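PDB 2YZY: putative uncharacterized protein TTHA1012 from Thermus thermophilus, which is of unknown function but has a LolA-like fold, consistent with a role in carrying lipoproteins toward the outer membrane. Local coordinates for residues A[18-29]-A[172-183]. Residues are numbered along the deposited sequence; the frame is centred on the assembly and turned at random.
Sequences NLSTPWQATVQG and DLKVVEFKRTNL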
ATOM      1  N   ASN A  18      -8.486 -10.598  -8.364  1.00 22.18           N
ATOM      2  CA  ASN A  18      -9.610 -10.083  -7.593  1.00 21.67           C
ATOM      3  C   ASN A  18      -9.619  -8.562  -7.456  1.00 20.35           C
ATOM      4  O   ASN A  18     -10.661  -7.971  -7.181  1.00 21.62           O
ATOM      5  CB  ASN A  18      -9.622 -10.731  -6.203  1.00 22.24           C
ATOM      6  CG  ASN A  18     -10.899 -10.448  -5.438  1.00 23.78           C
ATOM      7  OD1 ASN A  18     -12.000 -10.644  -5.952  1.00 26.34           O
ATOM      8  ND2 ASN A  18     -10.759  -9.996  -4.196  1.00 23.31           N
ATOM      9  N   LEU A  19      -8.461  -7.934  -7.644  1.00 20.25           N
ATOM     10  CA  LEU A  19      -8.361  -6.481  -7.538  1.00 20.35           C
ATOM     11  C   LEU A  19      -8.024  -5.842  -8.881  1.00 20.01           C
ATOM     12  O   LEU A  19      -7.261  -4.876  -8.946  1.00 20.60           O
ATOM     13  CB  LEU A  19      -7.293  -6.095  -6.511  1.00 19.45           C
ATOM     14  CG  LEU A  19      -7.570  -6.496  -5.059  1.00 20.62           C
ATOM     15  CD1 LEU A  19      -6.402  -6.077  -4.181  1.00 19.99           C
ATOM     16  CD2 LEU A  19      -8.861  -5.844  -4.586  1.00 20.75           C
ATOM     17  N   SER A  20      -8.602  -6.384  -9.950  1.00 19.40           N
ATOM     18  CA  SER A  20      -8.361  -5.874 -11.295  1.00 21.07           C
ATOM     19  C   SER A  20      -9.257  -4.683 -11.640  1.00 19.50           C
ATOM     20  O   SER A  20      -9.063  -4.032 -12.666  1.00 20.48           O
ATOM     21  CB  SER A  20      -8.562  -6.994 -12.322  1.00 21.30           C
ATOM     22  OG  SER A  20      -9.881  -7.506 -12.269  1.00 24.97           O
ATOM     23  N   THR A  21     -10.238  -4.405 -10.785  1.00 18.37           N
ATOM     24  CA  THR A  21     -11.145  -3.277 -10.991  1.00 16.72           C
ATOM     25  C   THR A  21     -10.760  -2.185  -9.990  1.00 14.77           C
ATOM     26  O   THR A  21     -10.065  -2.454  -9.013  1.00 14.31           O
ATOM     27  CB  THR A  21     -12.619  -3.683 -10.777  1.00 18.65           C
ATOM     28  OG1 THR A  21     -12.768  -4.299  -9.493  1.00 23.90           O
ATOM     29  CG2 THR A  21     -13.066  -4.657 -11.865  1.00 22.48           C
ATOM     30  N   PRO A  22     -11.209  -0.940 -10.216  1.00 13.85           N
ATOM     31  CA  PRO A  22     -10.868   0.155  -9.303  1.00 11.92           C
ATOM     32  C   PRO A  22     -11.268  -0.052  -7.847  1.00 10.91           C
ATOM     33  O   PRO A  22     -12.332  -0.595  -7.542  1.00 12.32           O
ATOM     34  CB  PRO A  22     -11.576   1.361  -9.921  1.00 13.43           C
ATOM     35  CG  PRO A  22     -11.644   1.013 -11.372  1.00 15.81           C
ATOM     36  CD  PRO A  22     -12.007  -0.445 -11.352  1.00 15.02           C
ATOM     37  N   TRP A  23     -10.400   0.393  -6.948  1.00 10.18           N
ATOM     38  CA  TRP A  23     -10.670   0.276  -5.526  1.00  8.93           C
ATOM     39  C   TRP A  23      -9.907   1.334  -4.749  1.00  9.34           C
ATOM     40  O   TRP A  23      -8.987   1.966  -5.269  1.00  7.79           O
ATOM     41  CB  TRP A  23     -10.297  -1.126  -5.011  1.00 10.09           C
ATOM     42  CG  TRP A  23      -8.859  -1.523  -5.230  1.00  9.98           C
ATOM     43  CD1 TRP A  23      -8.344  -2.201  -6.300  1.00 10.39           C
ATOM     44  CD2 TRP A  23      -7.748  -1.230  -4.370  1.00  9.34           C
ATOM     45  NE1 TRP A  23      -6.982  -2.345  -6.162  1.00 10.50           N
ATOM     46  CE2 TRP A  23      -6.590  -1.756  -4.988  1.00  9.90           C
ATOM     47  CE3 TRP A  23      -7.620  -0.570  -3.140  1.00 10.31           C
ATOM     48  CZ2 TRP A  23      -5.318  -1.641  -4.419  1.00 10.80           C
ATOM     49  CZ3 TRP A  23      -6.352  -0.455  -2.573  1.00 11.66           C
ATOM     50  CH2 TRP A  23      -5.218  -0.988  -3.216  1.00  8.84           C
ATOM     51  N   GLN A  24     -10.320   1.540  -3.506  1.00  9.27           N
ATOM     52  CA  GLN A  24      -9.662   2.491  -2.631  1.00  9.64           C
ATOM     53  C   GLN A  24      -9.672   1.909  -1.232  1.00  9.71           C
ATOM     54  O   GLN A  24     -10.466   1.009  -0.926  1.00 10.19           O
ATOM     55  CB  GLN A  24     -10.341   3.871  -2.687  1.00 11.37           C
ATOM     56  CG  GLN A  24     -11.846   3.907  -2.499  1.00 11.96           C
ATOM     57  CD  GLN A  24     -12.431   5.265  -2.883  1.00 14.31           C
ATOM     58  OE1 GLN A  24     -12.190   5.766  -3.978  1.00 13.60           O
ATOM     59  NE2 GLN A  24     -13.200   5.861  -1.984  1.00 17.06           N
ATOM     60  N   ALA A  25      -8.770   2.397  -0.390  1.00  8.85           N
ATOM     61  CA  ALA A  25      -8.667   1.884   0.963  1.00  7.85           C
ATOM     62  C   ALA A  25      -8.009   2.878   1.898  1.00  9.18           C
ATOM     63  O   ALA A  25      -7.488   3.910   1.474  1.00 10.36           O
ATOM     64  CB  ALA A  25      -7.866   0.584   0.957  1.00  9.09           C
ATOM     65  N   THR A  26      -8.056   2.555   3.182  1.00  8.57           N
ATOM     66  CA  THR A  26      -7.437   3.376   4.207  1.00  9.51           C
ATOM     67  C   THR A  26      -6.389   2.499   4.868  1.00  8.78           C
ATOM     68  O   THR A  26      -6.685   1.378   5.280  1.00  9.49           O
ATOM     69  CB  THR A  26      -8.461   3.819   5.259  1.00  9.56           C
ATOM     70  OG1 THR A  26      -9.479   4.597   4.623  1.00  9.46           O
ATOM     71  CG2 THR A  26      -7.785   4.651   6.360  1.00  9.97           C
ATOM     72  N   VAL A  27      -5.163   3.004   4.949  1.00  8.83           N
ATOM     73  CA  VAL A  27      -4.074   2.258   5.568  1.00  9.42           C
ATOM     74  C   VAL A  27      -3.668   2.982   6.842  1.00 10.23           C
ATOM     75  O   VAL A  27      -3.449   4.193   6.835  1.00  8.98           O
ATOM     76  CB  VAL A  27      -2.854   2.144   4.620  1.00  9.95           C
ATOM     77  CG1 VAL A  27      -1.710   1.426   5.330  1.00 12.66           C
ATOM     78  CG2 VAL A  27      -3.240   1.373   3.354  1.00 12.71           C
ATOM     79  N   GLN A  28      -3.589   2.240   7.939  1.00  9.95           N
ATOM     80  CA  GLN A  28      -3.221   2.813   9.225  1.00 11.42           C
ATOM     81  C   GLN A  28      -2.288   1.874   9.965  1.00 12.74           C
ATOM     82  O   GLN A  28      -2.457   0.659   9.928  1.00 13.85           O
ATOM     83  CB  GLN A  28      -4.475   3.056  10.068  1.00 13.18           C
ATOM     84  CG  GLN A  28      -4.192   3.584  11.466  1.00 17.74           C
ATOM     85  CD  GLN A  28      -5.461   3.844  12.254  1.00 21.75           C
ATOM     86  OE1 GLN A  28      -6.311   2.963  12.392  1.00 25.70           O
ATOM     87  NE2 GLN A  28      -5.593   5.055  12.782  1.00 21.90           N
ATOM     88  N   GLY A  29      -1.295   2.437  10.638  1.00 12.52           N
ATOM     89  CA  GLY A  29      -0.377   1.594  11.378  1.00 13.96           C
ATOM     90  C   GLY A  29       0.721   2.388  12.040  1.00 15.86           C
ATOM     91  O   GLY A  29       0.630   3.609  12.172  1.00 15.25           O
ATOM     92  N   ASP A 172       3.972  -2.012  11.147  1.00 13.70           N
ATOM     93  CA  ASP A 172       2.763  -2.824  11.205  1.00 13.05           C
ATOM     94  C   ASP A 172       1.677  -1.967  10.570  1.00 12.24           C
ATOM     95  O   ASP A 172       1.152  -1.051  11.201  1.00 14.33           O
ATOM     96  CB  ASP A 172       2.422  -3.137  12.664  1.00 13.21           C
ATOM     97  CG  ASP A 172       1.212  -4.040  12.811  1.00 15.28           C
ATOM     98  OD1 ASP A 172       0.551  -4.346  11.796  1.00 13.70           O
ATOM     99  OD2 ASP A 172       0.919  -4.439  13.957  1.00 17.06           O
ATOM    100  N   LEU A 173       1.358  -2.259   9.313  1.00 10.93           N
ATOM    101  CA  LEU A 173       0.359  -1.489   8.583  1.00 11.57           C
ATOM    102  C   LEU A 173      -0.877  -2.312   8.267  1.00 10.96           C
ATOM    103  O   LEU A 173      -0.785  -3.391   7.686  1.00 11.10           O
ATOM    104  CB  LEU A 173       0.976  -0.944   7.294  1.00 12.47           C
ATOM    105  CG  LEU A 173       2.178  -0.019   7.509  1.00 16.22           C
ATOM    106  CD1 LEU A 173       2.782   0.359   6.170  1.00 19.19           C
ATOM    107  CD2 LEU A 173       1.740   1.227   8.266  1.00 18.02           C
ATOM    108  N   LYS A 174      -2.037  -1.786   8.640  1.00 10.06           N
ATOM    109  CA  LYS A 174      -3.289  -2.483   8.415  1.00 11.44           C
ATOM    110  C   LYS A 174      -4.164  -1.767   7.398  1.00 11.48           C
ATOM    111  O   LYS A 174      -4.163  -0.541   7.316  1.00 12.16           O
ATOM    112  CB  LYS A 174      -4.053  -2.608   9.736  1.00 13.62           C
ATOM    113  CG  LYS A 174      -3.272  -3.310  10.837  1.00 18.52           C
ATOM    114  CD  LYS A 174      -4.069  -3.372  12.137  1.00 23.81           C
ATOM    115  CE  LYS A 174      -5.335  -4.199  11.982  1.00 25.27           C
ATOM    116  NZ  LYS A 174      -6.069  -4.333  13.273  1.00 27.12           N
ATOM    117  N   VAL A 175      -4.891  -2.541   6.600  1.00 10.00           N
ATOM    118  CA  VAL A 175      -5.822  -1.959   5.641  1.00 10.99           C
ATOM    119  C   VAL A 175      -7.123  -1.965   6.442  1.00 12.20           C
ATOM    120  O   VAL A 175      -7.819  -2.986   6.507  1.00 13.90           O
ATOM    121  CB  VAL A 175      -5.964  -2.834   4.378  1.00 12.41           C
ATOM    122  CG1 VAL A 175      -6.949  -2.192   3.405  1.00 14.13           C
ATOM    123  CG2 VAL A 175      -4.609  -3.005   3.717  1.00 13.26           C
ATOM    124  N   VAL A 176      -7.436  -0.832   7.070  1.00 11.23           N
ATOM    125  CA  VAL A 176      -8.615  -0.722   7.930  1.00 11.52           C
ATOM    126  C   VAL A 176      -9.951  -0.424   7.266  1.00 10.87           C
ATOM    127  O   VAL A 176     -11.000  -0.627   7.873  1.00 12.70           O
ATOM    128  CB  VAL A 176      -8.374   0.312   9.052  1.00 12.13           C
ATOM    129  CG1 VAL A 176      -7.223  -0.153   9.940  1.00 13.55           C
ATOM    130  CG2 VAL A 176      -8.053   1.667   8.455  1.00 12.60           C
ATOM    131  N   GLU A 177      -9.915   0.073   6.032  1.00 10.50           N
ATOM    132  CA  GLU A 177     -11.133   0.358   5.271  1.00 10.19           C
ATOM    133  C   GLU A 177     -10.824   0.010   3.828  1.00 10.40           C
ATOM    134  O   GLU A 177      -9.690   0.177   3.377  1.00 11.06           O
ATOM    135  CB  GLU A 177     -11.541   1.835   5.374  1.00 10.01           C
ATOM    136  CG  GLU A 177     -11.868   2.279   6.799  1.00 11.93           C
ATOM    137  CD  GLU A 177     -12.334   3.721   6.886  1.00 12.11           C
ATOM    138  OE1 GLU A 177     -11.701   4.600   6.267  1.00 11.24           O
ATOM    139  OE2 GLU A 177     -13.332   3.978   7.593  1.00 13.67           O
ATOM    140  N   PHE A 178     -11.829  -0.484   3.114  1.00  9.91           N
ATOM    141  CA  PHE A 178     -11.667  -0.890   1.720  1.00 11.19           C
ATOM    142  C   PHE A 178     -12.999  -0.766   1.000  1.00 11.79           C
ATOM    143  O   PHE A 178     -14.053  -1.033   1.579  1.00 14.35           O
ATOM    144  CB  PHE A 178     -11.201  -2.348   1.642  1.00 10.58           C
ATOM    145  CG  PHE A 178     -11.138  -2.895   0.238  1.00 10.97           C
ATOM    146  CD1 PHE A 178     -10.018  -2.682  -0.558  1.00 10.96           C
ATOM    147  CD2 PHE A 178     -12.208  -3.617  -0.290  1.00 11.70           C
ATOM    148  CE1 PHE A 178      -9.958  -3.180  -1.864  1.00 12.22           C
ATOM    149  CE2 PHE A 178     -12.162  -4.118  -1.592  1.00 11.56           C
ATOM    150  CZ  PHE A 178     -11.033  -3.899  -2.380  1.00 12.62           C
ATOM    151  N   LYS A 179     -12.943  -0.382  -0.268  1.00 12.16           N
ATOM    152  CA  LYS A 179     -14.152  -0.229  -1.059  1.00 14.16           C
ATOM    153  C   LYS A 179     -13.855  -0.301  -2.547  1.00 13.86           C
ATOM    154  O   LYS A 179     -12.901   0.313  -3.025  1.00 13.40           O
ATOM    155  CB  LYS A 179     -14.802   1.122  -0.735  1.00 17.69           C
ATOM    156  CG  LYS A 179     -15.855   1.590  -1.726  1.00 21.66           C
ATOM    157  CD  LYS A 179     -16.287   3.019  -1.418  1.00 21.81           C
ATOM    158  CE  LYS A 179     -17.252   3.548  -2.468  1.00 23.87           C
ATOM    159  NZ  LYS A 179     -18.477   2.712  -2.569  1.00 26.58           N
ATOM    160  N   ARG A 180     -14.651  -1.075  -3.277  1.00 14.25           N
ATOM    161  CA  ARG A 180     -14.488  -1.143  -4.718  1.00 14.56           C
ATOM    162  C   ARG A 180     -15.258   0.072  -5.210  1.00 14.16           C
ATOM    163  O   ARG A 180     -16.304   0.417  -4.658  1.00 14.89           O
ATOM    164  CB  ARG A 180     -15.086  -2.432  -5.291  1.00 18.09           C
ATOM    165  CG  ARG A 180     -14.228  -3.662  -5.029  1.00 20.12           C
ATOM    166  CD  ARG A 180     -14.613  -4.814  -5.941  1.00 23.96           C
ATOM    167  NE  ARG A 180     -13.665  -5.920  -5.848  1.00 25.61           N
ATOM    168  CZ  ARG A 180     -13.525  -6.701  -4.781  1.00 26.47           C
ATOM    169  NH1 ARG A 180     -14.277  -6.503  -3.707  1.00 27.06           N
ATOM    170  NH2 ARG A 180     -12.628  -7.677  -4.787  1.00 24.83           N
ATOM    171  N   THR A 181     -14.753   0.730  -6.243  1.00 12.81           N
ATOM    172  CA  THR A 181     -15.415   1.927  -6.724  1.00 14.37           C
ATOM    173  C   THR A 181     -15.057   2.193  -8.178  1.00 14.63           C
ATOM    174  O   THR A 181     -14.608   1.301  -8.895  1.00 15.87           O
ATOM    175  CB  THR A 181     -14.976   3.126  -5.856  1.00 15.78           C
ATOM    176  OG1 THR A 181     -15.649   4.317  -6.279  1.00 17.10           O
ATOM    177  CG2 THR A 181     -13.465   3.322  -5.961  1.00 14.87           C
ATOM    178  N   ASN A 182     -15.304   3.419  -8.620  1.00 12.80           N
ATOM    179  CA  ASN A 182     -14.942   3.815  -9.966  1.00 12.83           C
ATOM    180  C   ASN A 182     -14.067   5.047  -9.806  1.00 11.25           C
ATOM    181  O   ASN A 182     -14.369   5.932  -9.003  1.00 12.58           O
ATOM    182  CB  ASN A 182     -16.173   4.147 -10.811  1.00 15.64           C
ATOM    183  CG  ASN A 182     -15.807   4.468 -12.245  1.00 20.63           C
ATOM    184  OD1 ASN A 182     -14.897   3.857 -12.812  1.00 25.72           O
ATOM    185  ND2 ASN A 182     -16.515   5.418 -12.845  1.00 24.41           N
ATOM    186  N   LEU A 183     -12.979   5.097 -10.559  1.00 10.76           N
ATOM    187  CA  LEU A 183     -12.054   6.218 -10.482  1.00 10.39           C
ATOM    188  C   LEU A 183     -11.630   6.606 -11.881  1.00 10.84           C
ATOM    189  O   LEU A 183     -11.697   5.790 -12.807  1.00 13.90           O
ATOM    190  CB  LEU A 183     -10.826   5.823  -9.658  1.00 10.48           C
ATOM    191  CG  LEU A 183     -11.094   5.406  -8.213  1.00 10.25           C
ATOM    192  CD1 LEU A 183      -9.879   4.670  -7.651  1.00 11.83           C
ATOM    193  CD2 LEU A 183     -11.421   6.638  -7.371  1.00 10.69           C
TER
HETATM  194  O   HOH W   1     -14.647   6.396  -4.725  1.00 18.12           O
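Gln24 and Lys179 exchange two backbone hydrogen bonds, N to O each way at 2.9 Å, and Gln28 pairs in the same manner with Lys174, so strands 23-29 and 172-180 run antiparallel. Between these pairs the register slips by one: Val176 and Glu177 both face Thr26, a classic beta bulge, with Thr26 N bonded to Glu177 O and Val176 N to Thr26 O.

Polar side chains suit the face that carries Gln24, Thr26 and Glu177. Thr26 and Glu177 lie alongside, pointing the same way, and Thr26 OG1 donates to Glu177 OE1 (2.8 Å) on its anti lone pair. Farther along, one water joins Gln24 OE1 to Thr181 OG1.

The other face is mostly apolar, with Arg180 at its end. Phe178, its CG anti to the backbone N (chi1 174°), crosses the Trp23 side chain at about a right angle, but its ring and the five-membered ring of Trp23 are tilted by 33°, an oblique contact; Trp23 CE3 and Phe178 CE1 come within 3.7 Å. Ala25 is small enough for its CB to sit at the Phe178 ring edge, while Leu19 brings CD2 to Phe178 CZ and CD1 over one face of the indole, offset toward its rim.

Arg180 is long enough to reach back to the end of helix 7-18: extended from CG to NE, it directs NH2 to Asn18 O, 3.1 Å away and in the guanidinium plane, with a nearly straight bond (172°). NH2 also forms a salt bridge with Asp154, which accepts from Asn18 ND2 too, as does Pro155 O. A leucine here would probably leave Asn18 O without this donor and Asp154 without its cationic mate.

Helix 7-18 leading into strand 23-30, itself between strands 169-180 and 39-47, is consistent with the unclosed beta-barrel of the LolA-like fold.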